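Putative tetR-family transcriptional regulator (Streptomyces coelicolor, PDB 3FIW) probably binds promoter DNA as a dimeric TetR-family transcriptional regulator, most likely acting as a repressor. Local coordinates at residues A[28-33]-A[53-58]; A[33-38]-A[118-123]; A[50-53]-A[58-61]; A[101-106]-A[152-157]. All blocks are in the same frame, centred on the assembly; numbering follows the deposited sequence.

Contacts 1 and 3 form a compact pair, their centres about 7 Å apart, in the TetR-type N-terminal domain, contact 3 and one side of contact 1 lying in the predicted helix-turn-helix. Both use helix 48-55, which contact 1 packs against helix 27-41 and contact 3 against the turn leading into helix 60-63. Contact 2 shares Glu-33 with contact 1 and lies about 14 Å from it, centre to centre; it carries helix 27-41 onward to helix 117-123 of the C-terminal part. Arg-54 and Leu-37 touch where these two contacts meet. Contact 4 stands apart, its centre about 38 Å from that of contact 3 and its nearest atoms about 10 Å from those of contact 2, beside the second subunit.

Contact 1 (A[28-33]-A[53-58]); sequences ETVITE and KRLGVE
Leu-55 pushes its two methyls against helix 27-41, one at each of two residues a turn apart. CD2 of Leu-55 lies 3.5 Å from CG of Glu-33, and CD1 of Leu-55 is 3.9 Å from CG2 of Val-30. The side chains of Glu-33 and Leu-55 run past one another in opposite directions, whereas Val-30 meets Leu-55 at about a right angle. Glu-33 thus contributes its methylene carbons: CG is put there by chi1 (-153°, anti to the backbone N), while the bend at chi2 (68°) carries the carboxylate on past the leucine. This packs the first helix of a TetR-type DNA-binding domain on the leading helix of its predicted helix-turn-helix. With an alanine here in place of the leucine, CG and both methyls are gone, and a gap is likely to open beside Val-30 CG2 and Glu-33 CG. Further out, Leu-51 also touches Val-30 and Glu-33, while Met-25 reaches Val-30 and Leu-55. Gly-56, the first residue to leave helical angles (phi 71°), forms a Schellman motif: Gly-56 N bonds to Lys-53 O at 3.0 Å, and Val-57 N probably to Ala-52 O at 2.9 Å. On the other helix, N and OG1 of Thr-32 reach Glu-28 O from opposite faces.

Contact 2 (A[33-38]-A[118-123]); sequences EALDLL and ARLHAG
The junction between the DNA-binding region and the C-terminal regulatory part of a TetR-type fold is bridged here by leucines, with Leu-120 of helix 117-123 meeting Leu-35 and Leu-38 of helix 27-41. A single methyl does the touching from the C-terminal side: CD2 of Leu-120 stands 3.7 Å from CD2 of Leu-38 and 4.1 Å from CD2 of Leu-35. The two partners are three residues apart on one helix and offer their methyls to the same point. Leu-38 and Leu-120 both have CG anti to the backbone N (chi1 170° and -178°), extending each side chain across the gap between helices whose nearest CA atoms, those of Leu-38 and Leu-120, are still 9.4 Å apart. Leu-35 instead places CG beside its backbone N, chi1 -71°, and crosses Leu-120 at about a right angle. No hydrogen bond joins the segments, and the direct interface is small, 95 Å² summed over both sides, although all three leucines are buried.

Other residues join in around it. Met-76 of helix 69-79 packs on both Leu-35 and Leu-38, while Leu-43 touches Leu-120. Farther out, Asp-36 pairs with Arg-114 and Arg-119 with Asp-44 in salt bridges. Such helix-to-helix packing between the N-terminal DNA-binding domain and the helical C-terminal domain is characteristic of TetR-family regulators; in relatives with a known ligand, movements of the C-terminal domain are thought to reach the DNA-binding domain through interdomain packing of this kind.

Contact 3 (A[50-53]-A[58-61]); sequences RLAK and EQPS
Ala-52 and Gln-59 bring their backbones to a CA-CA separation of 5.0 Å, close enough for the methyl of the alanine to rest almost directly on the main chain of the glutamine. CB of Ala-52 lies 3.6 Å from CA of Gln-59, with Gln-59 N the next nearest atom at 3.9 Å. The side chains meet at their bases, CB of Ala-52 to CB of Gln-59 at 4.0 Å. Beyond this point Gln-59 departs: CG is anti to the backbone N (chi1 -173°) and the chain stays extended, running alongside helix 48-55 to touch Thr-48 and Arg-49. The contact is the inside of the turn in the predicted helix-turn-helix, where a small alanine on the first helix lets the start of the presumed recognition helix pack closely. At that start, Ser-61 OG bonds to Glu-58 O at 2.7 Å, in the carbonyl plane and with a C=O...OG angle of 156°. The hydroxyl makes the firmer of the two bonds to Glu-58 O; Ser-61 N adds a weak one. Leu-62, one residue further along, also touches Ala-52, and it packs on Leu-51, which faces helix 27-41.

Contact 4 (A[101-106]-A[152-157]); sequences LRNTRS and MAMLAA
Close helix-to-helix packing joins helix 96-112 to helix 147-170 in the all-helical C-terminal domain of this TetR-type fold, near the second subunit. The tightest backbone approach is at Thr-104 and Ala-157, whose CA atoms are 6.5 Å apart, a separation that the small alanine side chain permits. CB of Ala-157 sits 3.7 Å from OG1 of Thr-104 and 4.1 Å from CG2 of the same threonine, so the methyl is met by both branches. CG2 of Thr-104 also approaches Ala-157 O, at 3.9 Å. No hydrogen bond crosses between the segments: the Thr-104 hydroxyl is engaged within its own helix with Phe-100 O, and Ala-157 O is bonded by Thr-161 OG1.

Beside Thr-104 in sequence, and about a turn before Ala-157 on the other helix, Asn-103 and Met-154, a selenomethionine, make a looser second contact. The Met-154 chain bends at chi2 (-81°) and again at chi3 (-74°), which sets its terminal methyl across the Asn-103 side chain, the two crossing at about a right angle. Met-154 also lies on Phe-100 and on Met-137 and Leu-140 of helix 130-142.

The neighbouring subunit borders this region: Phe-193 of that chain packs on Thr-104, Phe-160 of that chain on Ala-156, and Arg-105 forms a salt bridge with its Glu-194. The contact therefore lies close to the dimer interface. OD1 of Asn-103 is hydrogen-bonded to Lys-136 NZ, while its amide nitrogen ND2 merely packs against the selenomethionine, 4.2 Å from CE of Met-154.

Contact 1 (A[28-33]-A[53-58])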
loop_
_atom_site.group_PDB
_atom_site.type_symbol
_atom_site.label_atom_id
_atom_site.label_comp_id
_atom_site.label_asym_id
_atom_site.label_seq_id
_atom_site.Cartn_x
_atom_site.Cartn_y
_atom_site.Cartn_z
ATOM N N GLU A 28 -14.152 9.570 -22.803
ATOM C CA GLU A 28 -13.210 10.394 -21.988
ATOM C C GLU A 28 -13.929 11.320 -20.979
ATOM O O GLU A 28 -13.539 11.396 -19.820
ATOM C CB GLU A 28 -12.201 11.177 -22.860
ATOM C CG GLU A 28 -12.832 11.931 -24.063
ATOM C CD GLU A 28 -11.810 12.564 -25.043
ATOM O OE1 GLU A 28 -12.080 13.714 -25.494
ATOM O OE2 GLU A 28 -10.765 11.916 -25.354
ATOM N N THR A 29 -14.989 11.965 -21.458
ATOM C CA THR A 29 -16.003 12.689 -20.698
ATOM C C THR A 29 -16.605 11.915 -19.563
ATOM O O THR A 29 -16.746 12.440 -18.484
ATOM C CB THR A 29 -17.183 13.066 -21.666
ATOM O OG1 THR A 29 -16.643 13.822 -22.740
ATOM C CG2 THR A 29 -18.373 13.841 -20.979
ATOM N N VAL A 30 -17.063 10.696 -19.822
ATOM C CA VAL A 30 -17.645 9.897 -18.750
ATOM C C VAL A 30 -16.598 9.617 -17.671
ATOM O O VAL A 30 -16.886 9.738 -16.479
ATOM C CB VAL A 30 -18.308 8.607 -19.275
ATOM C CG1 VAL A 30 -18.688 7.683 -18.138
ATOM C CG2 VAL A 30 -19.548 8.959 -20.064
ATOM N N ILE A 31 -15.389 9.256 -18.112
ATOM C CA ILE A 31 -14.320 8.853 -17.235
ATOM C C ILE A 31 -13.866 10.046 -16.404
ATOM O O ILE A 31 -13.549 9.907 -15.239
ATOM C CB ILE A 31 -13.119 8.219 -18.037
ATOM C CG1 ILE A 31 -13.516 6.881 -18.666
ATOM C CG2 ILE A 31 -11.925 8.012 -17.135
ATOM C CD1 ILE A 31 -12.655 6.428 -19.874
ATOM N N THR A 32 -13.837 11.223 -17.012
ATOM C CA THR A 32 -13.403 12.445 -16.342
ATOM C C THR A 32 -14.419 12.824 -15.299
ATOM O O THR A 32 -14.075 13.245 -14.183
ATOM C CB THR A 32 -13.225 13.593 -17.382
ATOM O OG1 THR A 32 -12.060 13.311 -18.179
ATOM C CG2 THR A 32 -13.035 14.937 -16.690
ATOM N N GLU A 33 -15.681 12.628 -15.660
ATOM C CA GLU A 33 -16.787 12.838 -14.750
ATOM C C GLU A 33 -16.810 11.817 -13.588
ATOM O O GLU A 33 -17.258 12.134 -12.476
ATOM C CB GLU A 33 -18.083 12.809 -15.546
ATOM C CG GLU A 33 -19.197 13.624 -14.911
ATOM C CD GLU A 33 -18.958 15.140 -14.919
ATOM O OE1 GLU A 33 -18.425 15.706 -15.911
ATOM O OE2 GLU A 33 -19.329 15.758 -13.904
ATOM N N LYS A 53 -26.381 10.134 -12.976
ATOM C CA LYS A 53 -27.101 11.268 -12.435
ATOM C C LYS A 53 -26.257 12.541 -12.489
ATOM O O LYS A 53 -26.760 13.560 -12.898
ATOM C CB LYS A 53 -27.586 10.903 -11.027
ATOM C CG LYS A 53 -27.580 12.008 -10.019
ATOM C CD LYS A 53 -28.964 12.602 -9.831
ATOM C CE LYS A 53 -28.976 13.399 -8.549
ATOM N NZ LYS A 53 -28.061 12.725 -7.571
ATOM N N ARG A 54 -24.983 12.475 -12.095
ATOM C CA ARG A 54 -24.010 13.577 -12.313
ATOM C C ARG A 54 -24.010 14.077 -13.755
ATOM O O ARG A 54 -23.863 15.269 -14.002
ATOM C CB ARG A 54 -22.561 13.161 -11.941
ATOM C CG ARG A 54 -22.018 13.659 -10.563
ATOM C CD ARG A 54 -23.164 13.994 -9.575
ATOM N NE ARG A 54 -23.002 13.516 -8.186
ATOM C CZ ARG A 54 -23.755 12.560 -7.608
ATOM N NH1 ARG A 54 -24.709 11.940 -8.300
ATOM N NH2 ARG A 54 -23.550 12.210 -6.329
ATOM N N LEU A 55 -24.150 13.143 -14.694
ATOM C CA LEU A 55 -24.095 13.439 -16.131
ATOM C C LEU A 55 -25.448 13.923 -16.642
ATOM O O LEU A 55 -25.516 14.496 -17.713
ATOM C CB LEU A 55 -23.629 12.202 -16.928
ATOM C CG LEU A 55 -22.158 11.720 -16.849
ATOM C CD1 LEU A 55 -22.025 10.362 -17.454
ATOM C CD2 LEU A 55 -21.234 12.659 -17.577
ATOM N N GLY A 56 -26.504 13.685 -15.861
ATOM C CA GLY A 56 -27.882 13.958 -16.244
ATOM C C GLY A 56 -28.411 13.013 -17.314
ATOM O O GLY A 56 -29.194 13.419 -18.188
ATOM N N VAL A 57 -27.988 11.752 -17.285
ATOM C CA VAL A 57 -28.440 10.794 -18.298
ATOM C C VAL A 57 -29.122 9.593 -17.653
ATOM O O VAL A 57 -29.024 9.384 -16.425
ATOM C CB VAL A 57 -27.290 10.321 -19.252
ATOM C CG1 VAL A 57 -26.660 11.503 -19.981
ATOM C CG2 VAL A 57 -26.227 9.514 -18.521
ATOM N N GLU A 58 -29.824 8.824 -18.483
ATOM C CA GLU A 58 -30.364 7.511 -18.101
ATOM C C GLU A 58 -29.231 6.548 -17.788
ATOM O O GLU A 58 -28.271 6.418 -18.575
ATOM C CB GLU A 58 -31.206 6.923 -19.236
ATOM C CG GLU A 58 -32.483 7.716 -19.552
ATOM C CD GLU A 58 -33.340 7.897 -18.316
ATOM O OE1 GLU A 58 -33.364 9.028 -17.769
ATOM O OE2 GLU A 58 -33.957 6.898 -17.878
#

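Contact 2 (A[33-38]-A[118-123])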
loop_
_atom_site.group_PDB
_atom_site.type_symbol
_atom_site.label_atom_id
_atom_site.label_comp_id
_atom_site.label_asym_id
_atom_site.label_seq_id
_atom_site.Cartn_x
_atom_site.Cartn_y
_atom_site.Cartn_z
ATOM N N GLU A 33 -15.681 12.628 -15.660
ATOM C CA GLU A 33 -16.787 12.838 -14.750
ATOM C C GLU A 33 -16.810 11.817 -13.588
ATOM O O GLU A 33 -17.258 12.134 -12.476
ATOM C CB GLU A 33 -18.083 12.809 -15.546
ATOM C CG GLU A 33 -19.197 13.624 -14.911
ATOM C CD GLU A 33 -18.958 15.140 -14.919
ATOM O OE1 GLU A 33 -18.425 15.706 -15.911
ATOM O OE2 GLU A 33 -19.329 15.758 -13.904
ATOM N N ALA A 34 -16.291 10.621 -13.848
ATOM C CA ALA A 34 -16.249 9.562 -12.847
ATOM C C ALA A 34 -15.190 9.875 -11.786
ATOM O O ALA A 34 -15.422 9.729 -10.560
ATOM C CB ALA A 34 -15.952 8.241 -13.548
ATOM N N LEU A 35 -14.036 10.345 -12.268
ATOM C CA LEU A 35 -12.937 10.767 -11.416
ATOM C C LEU A 35 -13.302 11.990 -10.575
ATOM O O LEU A 35 -12.855 12.092 -9.410
ATOM C CB LEU A 35 -11.707 11.037 -12.253
ATOM C CG LEU A 35 -10.997 9.813 -12.881
ATOM C CD1 LEU A 35 -9.803 10.256 -13.682
ATOM C CD2 LEU A 35 -10.576 8.813 -11.842
ATOM N N ASP A 36 -14.088 12.906 -11.148
ATOM C CA ASP A 36 -14.626 14.018 -10.387
ATOM C C ASP A 36 -15.604 13.560 -9.328
ATOM O O ASP A 36 -15.566 14.075 -8.202
ATOM C CB ASP A 36 -15.319 15.053 -11.270
ATOM C CG ASP A 36 -14.336 15.873 -12.102
ATOM O OD1 ASP A 36 -13.081 15.750 -11.956
ATOM O OD2 ASP A 36 -14.852 16.656 -12.924
ATOM N N LEU A 37 -16.467 12.607 -9.688
ATOM C CA LEU A 37 -17.378 11.949 -8.747
ATOM C C LEU A 37 -16.632 11.280 -7.592
ATOM O O LEU A 37 -17.056 11.384 -6.426
ATOM C CB LEU A 37 -18.264 10.906 -9.454
ATOM C CG LEU A 37 -19.334 10.243 -8.551
ATOM C CD1 LEU A 37 -20.436 11.204 -8.170
ATOM C CD2 LEU A 37 -19.924 9.003 -9.207
ATOM N N LEU A 38 -15.538 10.593 -7.925
ATOM C CA LEU A 38 -14.665 9.979 -6.960
ATOM C C LEU A 38 -14.155 11.020 -5.987
ATOM O O LEU A 38 -14.176 10.776 -4.773
ATOM C CB LEU A 38 -13.494 9.290 -7.659
ATOM C CG LEU A 38 -12.320 8.770 -6.796
ATOM C CD1 LEU A 38 -12.721 7.667 -5.817
ATOM C CD2 LEU A 38 -11.131 8.336 -7.716
ATOM N N ALA A 118 -5.100 5.969 -4.152
ATOM C CA ALA A 118 -4.282 4.739 -4.080
ATOM C C ALA A 118 -5.085 3.430 -4.009
ATOM O O ALA A 118 -4.674 2.445 -4.592
ATOM C CB ALA A 118 -3.178 4.821 -3.002
ATOM N N ARG A 119 -6.252 3.438 -3.357
ATOM C CA ARG A 119 -7.198 2.300 -3.390
ATOM C C ARG A 119 -7.739 2.060 -4.782
ATOM O O ARG A 119 -7.949 0.909 -5.198
ATOM C CB ARG A 119 -8.380 2.502 -2.409
ATOM C CG ARG A 119 -8.023 2.351 -0.937
ATOM C CD ARG A 119 -9.223 2.684 -0.070
ATOM N NE ARG A 119 -10.393 1.951 -0.538
ATOM C CZ ARG A 119 -11.664 2.299 -0.328
ATOM N NH1 ARG A 119 -12.609 1.527 -0.818
ATOM N NH2 ARG A 119 -12.003 3.370 0.388
ATOM N N LEU A 120 -7.977 3.146 -5.511
ATOM C CA LEU A 120 -8.377 3.026 -6.898
ATOM C C LEU A 120 -7.287 2.338 -7.707
ATOM O O LEU A 120 -7.569 1.409 -8.474
ATOM C CB LEU A 120 -8.695 4.409 -7.495
ATOM C CG LEU A 120 -9.185 4.456 -8.946
ATOM C CD1 LEU A 120 -10.618 3.955 -9.115
ATOM C CD2 LEU A 120 -9.020 5.889 -9.500
ATOM N N HIS A 121 -6.043 2.794 -7.553
ATOM C CA HIS A 121 -4.923 2.180 -8.252
ATOM C C HIS A 121 -4.748 0.701 -7.922
ATOM O O HIS A 121 -4.791 -0.168 -8.818
ATOM C CB HIS A 121 -3.658 2.926 -7.869
ATOM C CG HIS A 121 -2.482 2.637 -8.748
ATOM N ND1 HIS A 121 -1.411 1.864 -8.333
ATOM C CD2 HIS A 121 -2.186 3.045 -10.001
ATOM C CE1 HIS A 121 -0.494 1.829 -9.289
ATOM N NE2 HIS A 121 -0.942 2.534 -10.314
ATOM N N ALA A 122 -4.580 0.425 -6.630
ATOM C CA ALA A 122 -4.372 -0.952 -6.119
ATOM C C ALA A 122 -5.500 -1.897 -6.540
ATOM O O ALA A 122 -5.254 -3.054 -6.912
ATOM C CB ALA A 122 -4.183 -0.970 -4.604
ATOM N N GLY A 123 -6.724 -1.391 -6.498
ATOM C CA GLY A 123 -7.891 -2.172 -6.877
ATOM C C GLY A 123 -8.017 -2.585 -8.344
ATOM O O GLY A 123 -8.583 -3.643 -8.648
#

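Contact 3 (A[50-53]-A[58-61])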
loop_
_atom_site.group_PDB
_atom_site.type_symbol
_atom_site.label_atom_id
_atom_site.label_comp_id
_atom_site.label_asym_id
_atom_site.label_seq_id
_atom_site.Cartn_x
_atom_site.Cartn_y
_atom_site.Cartn_z
ATOM N N ARG A 50 -24.913 6.724 -9.833
ATOM C CA ARG A 50 -24.555 8.034 -9.333
ATOM C C ARG A 50 -23.842 8.859 -10.416
ATOM O O ARG A 50 -24.096 10.063 -10.560
ATOM C CB ARG A 50 -23.670 7.860 -8.098
ATOM C CG ARG A 50 -23.989 8.784 -6.967
ATOM C CD ARG A 50 -23.550 8.129 -5.691
ATOM N NE ARG A 50 -23.991 8.889 -4.529
ATOM C CZ ARG A 50 -23.857 8.479 -3.275
ATOM N NH1 ARG A 50 -23.279 7.307 -3.011
ATOM N NH2 ARG A 50 -24.296 9.249 -2.288
ATOM N N LEU A 51 -22.974 8.208 -11.194
ATOM C CA LEU A 51 -22.332 8.831 -12.325
ATOM C C LEU A 51 -23.358 9.275 -13.373
ATOM O O LEU A 51 -23.277 10.402 -13.888
ATOM C CB LEU A 51 -21.275 7.879 -12.927
ATOM C CG LEU A 51 -20.562 8.192 -14.251
ATOM C CD1 LEU A 51 -19.770 9.491 -14.218
ATOM C CD2 LEU A 51 -19.659 7.035 -14.580
ATOM N N ALA A 52 -24.315 8.392 -13.690
ATOM C CA ALA A 52 -25.375 8.717 -14.644
ATOM C C ALA A 52 -26.037 10.036 -14.251
ATOM O O ALA A 52 -26.218 10.928 -15.075
ATOM C CB ALA A 52 -26.412 7.616 -14.699
ATOM N N LYS A 53 -26.381 10.134 -12.976
ATOM C CA LYS A 53 -27.101 11.268 -12.435
ATOM C C LYS A 53 -26.257 12.541 -12.489
ATOM O O LYS A 53 -26.760 13.560 -12.898
ATOM C CB LYS A 53 -27.586 10.903 -11.027
ATOM C CG LYS A 53 -27.580 12.008 -10.019
ATOM C CD LYS A 53 -28.964 12.602 -9.831
ATOM C CE LYS A 53 -28.976 13.399 -8.549
ATOM N NZ LYS A 53 -28.061 12.725 -7.571
ATOM N N GLU A 58 -29.824 8.824 -18.483
ATOM C CA GLU A 58 -30.364 7.511 -18.101
ATOM C C GLU A 58 -29.231 6.548 -17.788
ATOM O O GLU A 58 -28.271 6.418 -18.575
ATOM C CB GLU A 58 -31.206 6.923 -19.236
ATOM C CG GLU A 58 -32.483 7.716 -19.552
ATOM C CD GLU A 58 -33.340 7.897 -18.316
ATOM O OE1 GLU A 58 -33.364 9.028 -17.769
ATOM O OE2 GLU A 58 -33.957 6.898 -17.878
ATOM N N GLN A 59 -29.342 5.869 -16.648
ATOM C CA GLN A 59 -28.282 4.928 -16.226
ATOM C C GLN A 59 -27.905 3.832 -17.257
ATOM O O GLN A 59 -26.702 3.561 -17.444
ATOM C CB GLN A 59 -28.585 4.306 -14.862
ATOM C CG GLN A 59 -27.432 3.459 -14.343
ATOM C CD GLN A 59 -27.810 2.598 -13.163
ATOM O OE1 GLN A 59 -27.089 1.662 -12.808
ATOM N NE2 GLN A 59 -28.937 2.913 -12.538
ATOM N N PRO A 60 -28.912 3.177 -17.902
ATOM C CA PRO A 60 -28.575 2.199 -18.960
ATOM C C PRO A 60 -27.757 2.747 -20.136
ATOM O O PRO A 60 -27.028 2.000 -20.770
ATOM C CB PRO A 60 -29.944 1.721 -19.439
ATOM C CG PRO A 60 -30.825 1.917 -18.222
ATOM C CD PRO A 60 -30.370 3.211 -17.657
ATOM N N SER A 61 -27.860 4.036 -20.425
ATOM C CA SER A 61 -27.013 4.636 -21.444
ATOM C C SER A 61 -25.497 4.540 -21.149
ATOM O O SER A 61 -24.698 4.635 -22.071
ATOM C CB SER A 61 -27.421 6.082 -21.718
ATOM O OG SER A 61 -26.802 6.931 -20.781
#

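Contact 4 (A[101-106]-A[152-157])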
loop_
_atom_site.group_PDB
_atom_site.type_symbol
_atom_site.label_atom_id
_atom_site.label_comp_id
_atom_site.label_asym_id
_atom_site.label_seq_id
_atom_site.Cartn_x
_atom_site.Cartn_y
_atom_site.Cartn_z
ATOM N N LEU A 101 14.386 10.345 -7.353
ATOM C CA LEU A 101 13.517 10.957 -6.357
ATOM C C LEU A 101 12.332 11.631 -7.007
ATOM O O LEU A 101 11.206 11.448 -6.563
ATOM C CB LEU A 101 14.317 11.974 -5.530
ATOM C CG LEU A 101 15.502 11.352 -4.739
ATOM C CD1 LEU A 101 16.285 12.461 -4.077
ATOM C CD2 LEU A 101 15.043 10.357 -3.703
ATOM N N ARG A 102 12.616 12.457 -8.019
ATOM C CA ARG A 102 11.592 13.188 -8.770
ATOM C C ARG A 102 10.485 12.256 -9.359
ATOM O O ARG A 102 9.267 12.530 -9.208
ATOM C CB ARG A 102 12.265 14.058 -9.835
ATOM C CG ARG A 102 11.398 15.191 -10.399
ATOM C CD ARG A 102 12.072 15.993 -11.548
ATOM N NE ARG A 102 13.472 16.151 -11.219
ATOM C CZ ARG A 102 14.470 15.825 -12.038
ATOM N NH1 ARG A 102 14.189 15.360 -13.260
ATOM N NH2 ARG A 102 15.740 15.973 -11.635
ATOM N N ASN A 103 10.902 11.143 -9.973
ATOM C CA ASN A 103 9.951 10.124 -10.490
ATOM C C ASN A 103 8.970 9.518 -9.447
ATOM O O ASN A 103 7.744 9.367 -9.680
ATOM C CB ASN A 103 10.744 9.005 -11.133
ATOM C CG ASN A 103 9.864 8.063 -11.864
ATOM O OD1 ASN A 103 9.285 8.418 -12.887
ATOM N ND2 ASN A 103 9.715 6.868 -11.337
ATOM N N THR A 104 9.512 9.189 -8.271
ATOM C CA THR A 104 8.705 8.621 -7.190
ATOM C C THR A 104 7.794 9.703 -6.592
ATOM O O THR A 104 6.612 9.413 -6.272
ATOM C CB THR A 104 9.592 8.047 -6.049
ATOM O OG1 THR A 104 10.543 7.181 -6.594
ATOM C CG2 THR A 104 8.754 7.223 -5.028
ATOM N N ARG A 105 8.346 10.915 -6.417
ATOM C CA ARG A 105 7.528 12.091 -6.035
ATOM C C ARG A 105 6.394 12.330 -7.028
ATOM O O ARG A 105 5.268 12.636 -6.643
ATOM C CB ARG A 105 8.350 13.358 -5.851
ATOM C CG ARG A 105 9.330 13.352 -4.655
ATOM C CD ARG A 105 10.315 14.542 -4.750
ATOM N NE ARG A 105 11.224 14.481 -3.630
ATOM C CZ ARG A 105 12.531 14.783 -3.645
ATOM N NH1 ARG A 105 13.127 15.178 -4.760
ATOM N NH2 ARG A 105 13.252 14.667 -2.505
ATOM N N SER A 106 6.659 12.150 -8.303
ATOM C CA SER A 106 5.582 12.265 -9.287
ATOM C C SER A 106 4.470 11.226 -9.070
ATOM O O SER A 106 3.270 11.551 -9.140
ATOM C CB SER A 106 6.100 12.186 -10.731
ATOM O OG SER A 106 4.998 12.354 -11.636
HETATM N N MSE A 152 14.797 -3.436 -9.147
HETATM C CA MSE A 152 14.366 -3.643 -7.738
HETATM C C MSE A 152 14.015 -2.354 -7.025
HETATM O O MSE A 152 12.939 -2.280 -6.415
HETATM C CB MSE A 152 15.398 -4.443 -6.970
HETATM C CG MSE A 152 15.678 -5.801 -7.650
HETATM SE SE MSE A 152 14.089 -6.957 -7.635
HETATM C CE MSE A 152 13.336 -6.622 -9.374
ATOM N N ALA A 153 14.886 -1.341 -7.154
ATOM C CA ALA A 153 14.661 0.013 -6.632
ATOM C C ALA A 153 13.388 0.618 -7.131
ATOM O O ALA A 153 12.545 1.130 -6.318
ATOM C CB ALA A 153 15.841 0.936 -6.975
HETATM N N MSE A 154 13.218 0.542 -8.446
HETATM C CA MSE A 154 11.981 1.018 -9.061
HETATM C C MSE A 154 10.734 0.310 -8.559
HETATM O O MSE A 154 9.742 0.960 -8.317
HETATM C CB MSE A 154 12.060 0.899 -10.575
HETATM C CG MSE A 154 13.131 1.779 -11.145
HETATM SE SE MSE A 154 12.548 3.620 -11.335
HETATM C CE MSE A 154 11.380 3.353 -12.871
ATOM N N LEU A 155 10.758 -1.020 -8.448
ATOM C CA LEU A 155 9.665 -1.745 -7.819
ATOM C C LEU A 155 9.443 -1.340 -6.345
ATOM O O LEU A 155 8.316 -1.066 -5.958
ATOM C CB LEU A 155 9.883 -3.257 -7.931
ATOM C CG LEU A 155 9.760 -3.840 -9.347
ATOM C CD1 LEU A 155 10.063 -5.339 -9.345
ATOM C CD2 LEU A 155 8.373 -3.576 -9.964
ATOM N N ALA A 156 10.534 -1.288 -5.555
ATOM C CA ALA A 156 10.477 -0.924 -4.160
ATOM C C ALA A 156 9.815 0.428 -3.983
ATOM O O ALA A 156 8.976 0.598 -3.125
ATOM C CB ALA A 156 11.920 -0.871 -3.525
ATOM N N ALA A 157 10.251 1.387 -4.784
ATOM C CA ALA A 157 9.872 2.770 -4.676
ATOM C C ALA A 157 8.389 2.898 -4.884
ATOM O O ALA A 157 7.723 3.557 -4.122
ATOM C CB ALA A 157 10.652 3.621 -5.693
#